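Local coordinates for enoyl-CoA hydratase (PDB 3OC7) that hydrates the double bond of 2-enoyl-CoA thioesters, giving 3-hydroxyacyl-CoA, as a crotonase-family enzyme probably serving fatty acid breakdown, at the interface of chains A and B. Coordinates in Å, arbitrary orientation; residue numbers count along the deposited sequence, not the author numbering. Chains: chain A/B, Enoyl-CoA hydratase.

Contact 1: the interface of chains A and B. Residues chain A 166, 169-170, 173; chain B 127-128, 130-132, 162, 187-190.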
# COMPACT_ATOMS: atom_id res chain seq x y z
N ARG A 166 -2.10 -7.90 2.44
CA ARG A 166 -3.02 -9.01 2.79
C ARG A 166 -3.37 -9.89 1.57
O ARG A 166 -3.45 -11.13 1.71
CB ARG A 166 -4.32 -8.50 3.47
CG ARG A 166 -4.15 -7.88 4.91
CD ARG A 166 -3.50 -8.88 5.90
NE ARG A 166 -3.61 -8.51 7.33
CZ ARG A 166 -3.15 -9.27 8.34
NH1 ARG A 166 -2.51 -10.41 8.08
NH2 ARG A 166 -3.33 -8.87 9.60
N ALA A 169 -0.25 -12.24 0.49
CA ALA A 169 -0.15 -13.37 1.44
C ALA A 169 -1.27 -14.41 1.25
O ALA A 169 -1.01 -15.63 1.25
CB ALA A 169 -0.10 -12.85 2.90
N ARG A 170 -2.51 -13.95 1.08
CA ARG A 170 -3.64 -14.88 0.85
C ARG A 170 -3.42 -15.73 -0.42
O ARG A 170 -3.35 -16.97 -0.35
CB ARG A 170 -4.99 -14.13 0.76
CG ARG A 170 -6.19 -15.05 0.43
CD ARG A 170 -7.48 -14.27 0.16
NE ARG A 170 -8.62 -15.16 -0.10
CZ ARG A 170 -9.89 -14.76 -0.06
NH1 ARG A 170 -10.19 -13.50 0.23
NH2 ARG A 170 -10.87 -15.63 -0.31
N LEU A 173 -0.55 -18.34 -0.82
CA LEU A 173 -0.65 -19.52 0.07
C LEU A 173 -1.88 -20.42 -0.17
O LEU A 173 -1.80 -21.64 0.05
CB LEU A 173 -0.55 -19.08 1.55
CG LEU A 173 0.74 -18.33 1.94
CD1 LEU A 173 0.65 -17.77 3.36
CD2 LEU A 173 1.99 -19.21 1.76
N VAL B 127 -2.84 -10.13 15.69
CA VAL B 127 -3.60 -10.09 14.43
C VAL B 127 -2.67 -9.68 13.25
O VAL B 127 -2.71 -10.31 12.17
CB VAL B 127 -4.86 -9.13 14.54
CG1 VAL B 127 -5.59 -8.99 13.20
CG2 VAL B 127 -5.84 -9.60 15.67
N GLY B 128 -1.88 -8.62 13.44
CA GLY B 128 -0.91 -8.18 12.42
C GLY B 128 0.15 -9.21 12.01
O GLY B 128 0.48 -9.33 10.81
N CYS B 130 -0.06 -12.60 12.05
CA CYS B 130 -0.61 -13.75 11.28
C CYS B 130 -0.55 -13.50 9.74
O CYS B 130 -0.71 -12.36 9.28
CB CYS B 130 -2.02 -14.11 11.77
SG CYS B 130 -2.10 -14.81 13.47
N ASP B 131 -0.36 -14.56 8.96
CA ASP B 131 -0.34 -14.43 7.49
C ASP B 131 -1.73 -14.12 6.88
O ASP B 131 -1.83 -13.32 5.91
CB ASP B 131 0.27 -15.70 6.86
CG ASP B 131 1.62 -16.02 7.44
OD1 ASP B 131 2.59 -15.32 7.08
OD2 ASP B 131 1.71 -16.95 8.28
N ILE B 132 -2.77 -14.73 7.45
CA ILE B 132 -4.19 -14.58 7.04
C ILE B 132 -5.01 -14.35 8.32
O ILE B 132 -4.67 -14.92 9.37
CB ILE B 132 -4.70 -15.84 6.26
CG1 ILE B 132 -3.84 -16.09 5.00
CG2 ILE B 132 -6.20 -15.72 5.90
CD1 ILE B 132 -4.09 -17.46 4.27
N LYS B 162 1.06 -3.44 6.78
CA LYS B 162 -0.19 -4.05 6.26
C LYS B 162 -1.43 -3.11 6.12
O LYS B 162 -2.31 -3.34 5.26
CB LYS B 162 -0.53 -5.34 7.05
CG LYS B 162 0.66 -6.33 7.16
CD LYS B 162 0.27 -7.73 7.70
CE LYS B 162 1.54 -8.59 7.90
NZ LYS B 162 1.27 -10.04 8.21
N GLY B 187 -7.05 -3.26 5.58
CA GLY B 187 -5.90 -4.18 5.59
C GLY B 187 -5.58 -4.78 6.96
O GLY B 187 -4.61 -5.56 7.09
N LEU B 188 -6.39 -4.48 7.99
CA LEU B 188 -6.14 -5.07 9.34
C LEU B 188 -6.43 -6.59 9.36
O LEU B 188 -5.72 -7.36 10.04
CB LEU B 188 -6.94 -4.34 10.43
CG LEU B 188 -6.81 -4.90 11.87
CD1 LEU B 188 -5.35 -4.89 12.37
CD2 LEU B 188 -7.69 -4.14 12.84
N ILE B 189 -7.47 -7.01 8.62
CA ILE B 189 -7.78 -8.46 8.41
C ILE B 189 -7.87 -8.76 6.92
O ILE B 189 -7.95 -7.83 6.09
CB ILE B 189 -9.08 -8.93 9.17
CG1 ILE B 189 -10.34 -8.26 8.57
CG2 ILE B 189 -8.96 -8.68 10.69
CD1 ILE B 189 -11.67 -8.69 9.19
N THR B 190 -7.86 -10.06 6.58
CA THR B 190 -8.03 -10.53 5.19
C THR B 190 -9.50 -10.50 4.72
O THR B 190 -9.79 -10.10 3.57
CB THR B 190 -7.46 -11.97 5.01
OG1 THR B 190 -6.17 -12.08 5.66
CG2 THR B 190 -7.33 -12.36 3.53
O HOH W 1 -3.88 -12.45 4.15
O HOH W 2 -2.96 -5.14 3.16
O HOH W 3 -8.98 -10.96 0.51
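At this subunit interface the guanidinium of A:Arg166 enters chain B and spends each of its nitrogens on backbone carbonyls. NE binds B:Gly187 O at 3.1 Å. NH1 binds B:Cys130 O at 2.9 Å, and both acceptors lie in the guanidinium plane. NH2 forks: its straighter bond (164° at H) runs in plane to B:Val127 O, the other to B:Leu188 O, tilted out of the plane. All four bonds approach from above the carbonyl plane. Over one face of the guanidinium crosses B:Lys162, its CD 3.8 Å from A:Arg166 CZ; its extended chain continues to NZ, held by B:Gly128 O at 2.8 Å, so the two side chains, both probably cationic, are kept close by backbone carbonyls, which would offset their repulsion. A bend at chi2 (-57°) steers the arginine inward, while A:Arg170, extended from CG to NE, crosses the B:Thr190 methyl obliquely, CD to CG2 3.9 Å. Water 1 joins A:Arg166 O, B:Asp131 O and B:Thr190 OG1, and water 2 joins A:Arg166 N to B:Lys162 O. B:Val127 and B:Gly128 lie in the last turn of helix 123-129, whose dipole would favour a positive charge here. A:Arg166 stands in the first turn of helix 165-174, facing loop 187-190.

Contact 2: the interface of chains A and B. Residues chain A 151-153, 156, 160, 168-169, 172-173, 237, 240; chain B 218, 221-222.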
# COMPACT_ATOMS: atom_id res chain seq x y z
N ALA A 151 7.49 -21.87 -5.75
CA ALA A 151 7.05 -20.55 -5.23
C ALA A 151 7.08 -19.48 -6.34
O ALA A 151 7.83 -19.62 -7.31
CB ALA A 151 7.94 -20.12 -4.04
N PRO A 152 6.27 -18.40 -6.21
CA PRO A 152 6.32 -17.30 -7.20
C PRO A 152 7.51 -16.32 -7.01
O PRO A 152 7.31 -15.12 -6.76
CB PRO A 152 4.95 -16.60 -7.02
CG PRO A 152 4.19 -17.37 -5.93
CD PRO A 152 5.20 -18.21 -5.21
N ALA A 153 8.74 -16.83 -7.14
CA ALA A 153 9.95 -16.08 -6.81
C ALA A 153 10.27 -14.87 -7.72
O ALA A 153 10.20 -13.71 -7.26
CB ALA A 153 11.17 -17.03 -6.64
N SER A 156 7.69 -11.93 -8.09
CA SER A 156 7.62 -11.05 -6.90
C SER A 156 8.24 -9.66 -7.13
O SER A 156 7.84 -8.68 -6.47
CB SER A 156 8.25 -11.73 -5.65
OG SER A 156 7.47 -12.84 -5.18
N LEU A 160 5.00 -7.70 -5.71
CA LEU A 160 5.03 -7.20 -4.31
C LEU A 160 4.97 -5.65 -4.16
O LEU A 160 4.38 -5.18 -3.17
CB LEU A 160 6.15 -7.85 -3.48
CG LEU A 160 6.07 -9.38 -3.30
CD1 LEU A 160 7.23 -9.86 -2.43
CD2 LEU A 160 4.71 -9.86 -2.74
N ALA A 168 -1.46 -10.39 -1.32
CA ALA A 168 -0.29 -11.18 -1.72
C ALA A 168 -0.16 -12.43 -0.83
O ALA A 168 -0.03 -13.56 -1.34
CB ALA A 168 1.02 -10.30 -1.67
N ALA A 169 -0.25 -12.24 0.49
CA ALA A 169 -0.15 -13.37 1.44
C ALA A 169 -1.27 -14.41 1.25
O ALA A 169 -1.01 -15.63 1.25
CB ALA A 169 -0.10 -12.85 2.90
N TYR A 172 -0.86 -16.17 -2.65
CA TYR A 172 0.40 -16.98 -2.66
C TYR A 172 0.24 -18.33 -1.90
O TYR A 172 0.85 -19.35 -2.29
CB TYR A 172 1.58 -16.18 -2.03
CG TYR A 172 2.39 -15.21 -2.94
CD1 TYR A 172 1.78 -14.43 -3.92
CD2 TYR A 172 3.78 -15.02 -2.74
CE1 TYR A 172 2.52 -13.53 -4.72
CE2 TYR A 172 4.52 -14.12 -3.54
CZ TYR A 172 3.88 -13.38 -4.52
OH TYR A 172 4.63 -12.49 -5.30
N LEU A 173 -0.55 -18.34 -0.82
CA LEU A 173 -0.65 -19.52 0.07
C LEU A 173 -1.88 -20.42 -0.17
O LEU A 173 -1.80 -21.64 0.05
CB LEU A 173 -0.55 -19.08 1.55
CG LEU A 173 0.74 -18.33 1.94
CD1 LEU A 173 0.65 -17.77 3.36
CD2 LEU A 173 1.99 -19.21 1.76
N LEU A 237 16.83 -14.18 -6.27
CA LEU A 237 15.56 -14.82 -6.67
C LEU A 237 15.70 -15.81 -7.84
O LEU A 237 15.01 -16.84 -7.86
CB LEU A 237 14.45 -13.79 -6.93
CG LEU A 237 13.95 -12.96 -5.72
CD1 LEU A 237 13.07 -11.78 -6.25
CD2 LEU A 237 13.20 -13.79 -4.67
N GLU A 240 17.19 -19.03 -6.28
CA GLU A 240 16.11 -19.72 -5.56
C GLU A 240 15.16 -20.49 -6.51
O GLU A 240 14.82 -21.65 -6.24
CB GLU A 240 15.31 -18.72 -4.70
CG GLU A 240 14.11 -19.34 -3.96
CD GLU A 240 13.33 -18.37 -3.07
OE1 GLU A 240 13.74 -17.20 -2.91
OE2 GLU A 240 12.30 -18.81 -2.50
N SER B 218 7.04 -19.77 -0.32
CA SER B 218 6.04 -18.77 -0.73
C SER B 218 5.78 -17.76 0.42
O SER B 218 5.71 -16.54 0.17
CB SER B 218 4.73 -19.43 -1.21
OG SER B 218 4.91 -20.28 -2.35
N LEU B 221 8.84 -15.17 0.90
CA LEU B 221 8.84 -14.03 -0.05
C LEU B 221 8.06 -12.81 0.51
O LEU B 221 8.50 -11.65 0.36
CB LEU B 221 8.29 -14.44 -1.42
CG LEU B 221 9.11 -15.48 -2.22
CD1 LEU B 221 8.22 -16.14 -3.26
CD2 LEU B 221 10.33 -14.82 -2.88
N THR B 222 6.94 -13.10 1.18
CA THR B 222 6.03 -12.07 1.74
C THR B 222 6.46 -11.50 3.10
O THR B 222 5.97 -10.42 3.49
CB THR B 222 4.53 -12.56 1.81
OG1 THR B 222 4.35 -13.52 2.88
CG2 THR B 222 4.06 -13.15 0.45
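An apolar knob-in-pocket interface joins two subunits of the deposited trimer, probably the biological one, as crotonase-family enzymes form trimers and dimers of trimers; with no polar bond across it, it presumably holds them by shape and burial. The knob is B:Leu221, of which 120 Å² is hidden. Its chi1 of -65° aims the side chain at chain A, and chi2 of 159° turns its two methyls to different partners: the side chain crosses that of A:Leu237 obliquely, CD2 to CD2 3.5 Å, whereas CD1 faces A:Pro152 and approaches A:Ala153 CA at 3.9 Å. A:Leu160 covers the backbone end of the knob, CD1 lying 3.5 Å from B:Leu221 O, and A:Glu240 meets it tip to tip. Alongside, B:Thr222 turns its methyl towards chain A: OG1 takes the crowded place between backbone N and carbonyl carbon (chi1 73°), leaving CG2 anti to the carbonyl carbon and 3.7 Å from A:Tyr172 CD2. That tyrosine is itself well fixed. A:Pro152 CG sits over the centre of one ring face, and the tyrosine OH shares a hydrogen bond of 2.9 Å with A:Ser156 OG, which donates in turn to A:Pro152 O. B:Ser218 fills the remaining flank, CB against A:Leu173 CD2 and OG beside A:Ala151 CB and A:Pro152 CD. In chain B the contact uses an early stretch of long helix 212-245; in chain A, a late stretch of its own copy of that helix, with loop 151-153 and helices 156-159 and 165-174.

Contact 3: the interface of chains A and B. Residues chain A 146, 149-151, 244, 247, 249-250, 265; chain B 210-211, 213-214, 217-218.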
# COMPACT_ATOMS: atom_id res chain seq x y z
N ALA A 146 2.68 -23.33 -5.12
CA ALA A 146 2.89 -24.18 -3.93
C ALA A 146 2.32 -25.59 -4.11
O ALA A 146 2.87 -26.55 -3.56
CB ALA A 146 2.34 -23.52 -2.68
N GLY A 149 4.93 -27.73 -5.64
CA GLY A 149 6.20 -27.76 -4.91
C GLY A 149 7.17 -26.59 -5.05
O GLY A 149 8.30 -26.67 -4.58
N VAL A 150 6.73 -25.51 -5.68
CA VAL A 150 7.60 -24.33 -5.91
C VAL A 150 7.00 -23.04 -5.31
O VAL A 150 6.10 -23.13 -4.46
CB VAL A 150 8.07 -24.20 -7.41
CG1 VAL A 150 8.78 -25.49 -7.86
CG2 VAL A 150 6.90 -23.91 -8.34
N ALA A 151 7.49 -21.87 -5.75
CA ALA A 151 7.05 -20.55 -5.23
C ALA A 151 7.08 -19.48 -6.34
O ALA A 151 7.83 -19.62 -7.31
CB ALA A 151 7.94 -20.12 -4.04
N LEU A 244 14.54 -24.67 -6.46
CA LEU A 244 13.22 -25.27 -6.31
C LEU A 244 12.86 -26.17 -7.50
O LEU A 244 12.32 -27.27 -7.31
CB LEU A 244 12.14 -24.21 -6.04
CG LEU A 244 12.23 -23.42 -4.72
CD1 LEU A 244 11.40 -22.13 -4.79
CD2 LEU A 244 11.81 -24.27 -3.50
N SER A 247 14.34 -29.79 -7.30
CA SER A 247 14.10 -30.47 -6.02
C SER A 247 13.20 -31.69 -6.12
O SER A 247 12.47 -31.86 -7.10
CB SER A 247 13.50 -29.48 -5.00
OG SER A 247 12.15 -29.18 -5.32
N GLU A 249 10.47 -32.46 -4.16
CA GLU A 249 9.05 -32.12 -4.08
C GLU A 249 8.49 -31.52 -5.37
O GLU A 249 7.32 -31.75 -5.72
CB GLU A 249 8.73 -31.25 -2.84
CG GLU A 249 8.52 -32.06 -1.56
CD GLU A 249 8.37 -31.22 -0.29
OE1 GLU A 249 7.73 -30.14 -0.32
OE2 GLU A 249 8.89 -31.67 0.76
N ALA A 250 9.32 -30.75 -6.10
CA ALA A 250 8.92 -30.23 -7.41
C ALA A 250 8.74 -31.33 -8.47
O ALA A 250 7.83 -31.25 -9.29
CB ALA A 250 9.91 -29.17 -7.90
N TRP A 265 2.19 -35.90 -0.69
CA TRP A 265 2.09 -35.20 0.60
C TRP A 265 0.65 -35.06 1.13
O TRP A 265 0.46 -34.78 2.32
CB TRP A 265 2.84 -33.85 0.61
CG TRP A 265 2.40 -32.85 -0.43
CD1 TRP A 265 1.31 -32.02 -0.38
CD2 TRP A 265 3.06 -32.56 -1.68
NE1 TRP A 265 1.23 -31.26 -1.52
CE2 TRP A 265 2.29 -31.56 -2.33
CE3 TRP A 265 4.22 -33.05 -2.31
CZ2 TRP A 265 2.65 -31.04 -3.58
CZ3 TRP A 265 4.56 -32.54 -3.56
CH2 TRP A 265 3.79 -31.53 -4.17
N GLY B 210 -0.95 -27.34 -0.68
CA GLY B 210 0.46 -26.98 -0.94
C GLY B 210 1.46 -27.93 -0.27
O GLY B 210 1.16 -28.53 0.77
N SER B 211 2.64 -28.06 -0.88
CA SER B 211 3.70 -28.90 -0.31
C SER B 211 4.42 -28.20 0.86
O SER B 211 4.41 -26.97 0.93
CB SER B 211 4.71 -29.30 -1.40
OG SER B 211 5.88 -28.48 -1.37
N GLN B 213 7.62 -27.63 1.41
CA GLN B 213 8.64 -26.73 0.85
C GLN B 213 8.03 -25.53 0.10
O GLN B 213 8.48 -24.39 0.25
CB GLN B 213 9.61 -27.54 -0.03
CG GLN B 213 10.48 -26.74 -1.00
CD GLN B 213 11.19 -27.64 -2.02
OE1 GLN B 213 10.70 -27.87 -3.13
NE2 GLN B 213 12.33 -28.18 -1.61
N GLY B 214 7.00 -25.79 -0.71
CA GLY B 214 6.35 -24.71 -1.47
C GLY B 214 5.70 -23.65 -0.59
O GLY B 214 5.85 -22.45 -0.87
N ALA B 217 8.56 -21.51 1.27
CA ALA B 217 9.24 -20.56 0.37
C ALA B 217 8.31 -19.43 -0.09
O ALA B 217 8.76 -18.25 -0.23
CB ALA B 217 9.85 -21.29 -0.82
N SER B 218 7.04 -19.77 -0.32
CA SER B 218 6.04 -18.77 -0.73
C SER B 218 5.78 -17.76 0.42
O SER B 218 5.71 -16.54 0.17
CB SER B 218 4.73 -19.43 -1.21
OG SER B 218 4.91 -20.28 -2.35
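B:Ser211, the N-cap residue of helix 212-245, packs tightly at this subunit interface between an indole and a carboxylate. Its CB lies over the centre of the six-membered ring of A:Trp265, 3.4 Å from the centroid, with CA above the five-membered ring. Its OG accepts from B:Gly214 N, capping the helix, and donates to A:Glu249 OE1 at 2.7 Å on the anti lone pair; B:Gln213 N takes the syn lone pair of that oxygen at 3.1 Å. Two donors thus grip one carboxylate oxygen, which, at the N-terminal end of helix 212-245, would probably be stabilised as an anion. B:Gln213 packs closely too, its extended chain sliding past A:Leu244, CD to CD2 3.7 Å. Its tip is ambiguous: A:Ser247 OG, already donating to A:Leu244 O, is 2.9 Å from B:Gln213 OE1, but A:Gly149 O is 3.0 Å from the same OE1, a clash of two acceptors as modelled. The amide is probably better read the other way round, with nitrogen facing A:Gly149 O. Further along the helix the fit loosens to a small apolar touch, A:Ala151 CB to B:Ala217 CB at 3.9 Å. At the capped end, by contrast, B:Ser211 N bonds A:Ala146 O at 3.1 Å, almost straight (172° at H).

The three contacts form one continuous seam. Contacts 2 and 3 are about 11 Å apart between their C-alpha centres and share A:Ala151 and B:Ser218; contacts 1 and 2 are about 14 Å apart and share A:Ala169 and A:Leu173 of helix 165-174; contacts 1 and 3, about 21 Å apart, are the most distant pair of the three. Helix 212-245 of chain B runs through contacts 2 and 3, and that of chain A supplies other residues to both. Polar contacts 1 and 3 thus flank apolar contact 2. The unlike surfaces paired here fit the closed three-subunit ring typical of crotonases.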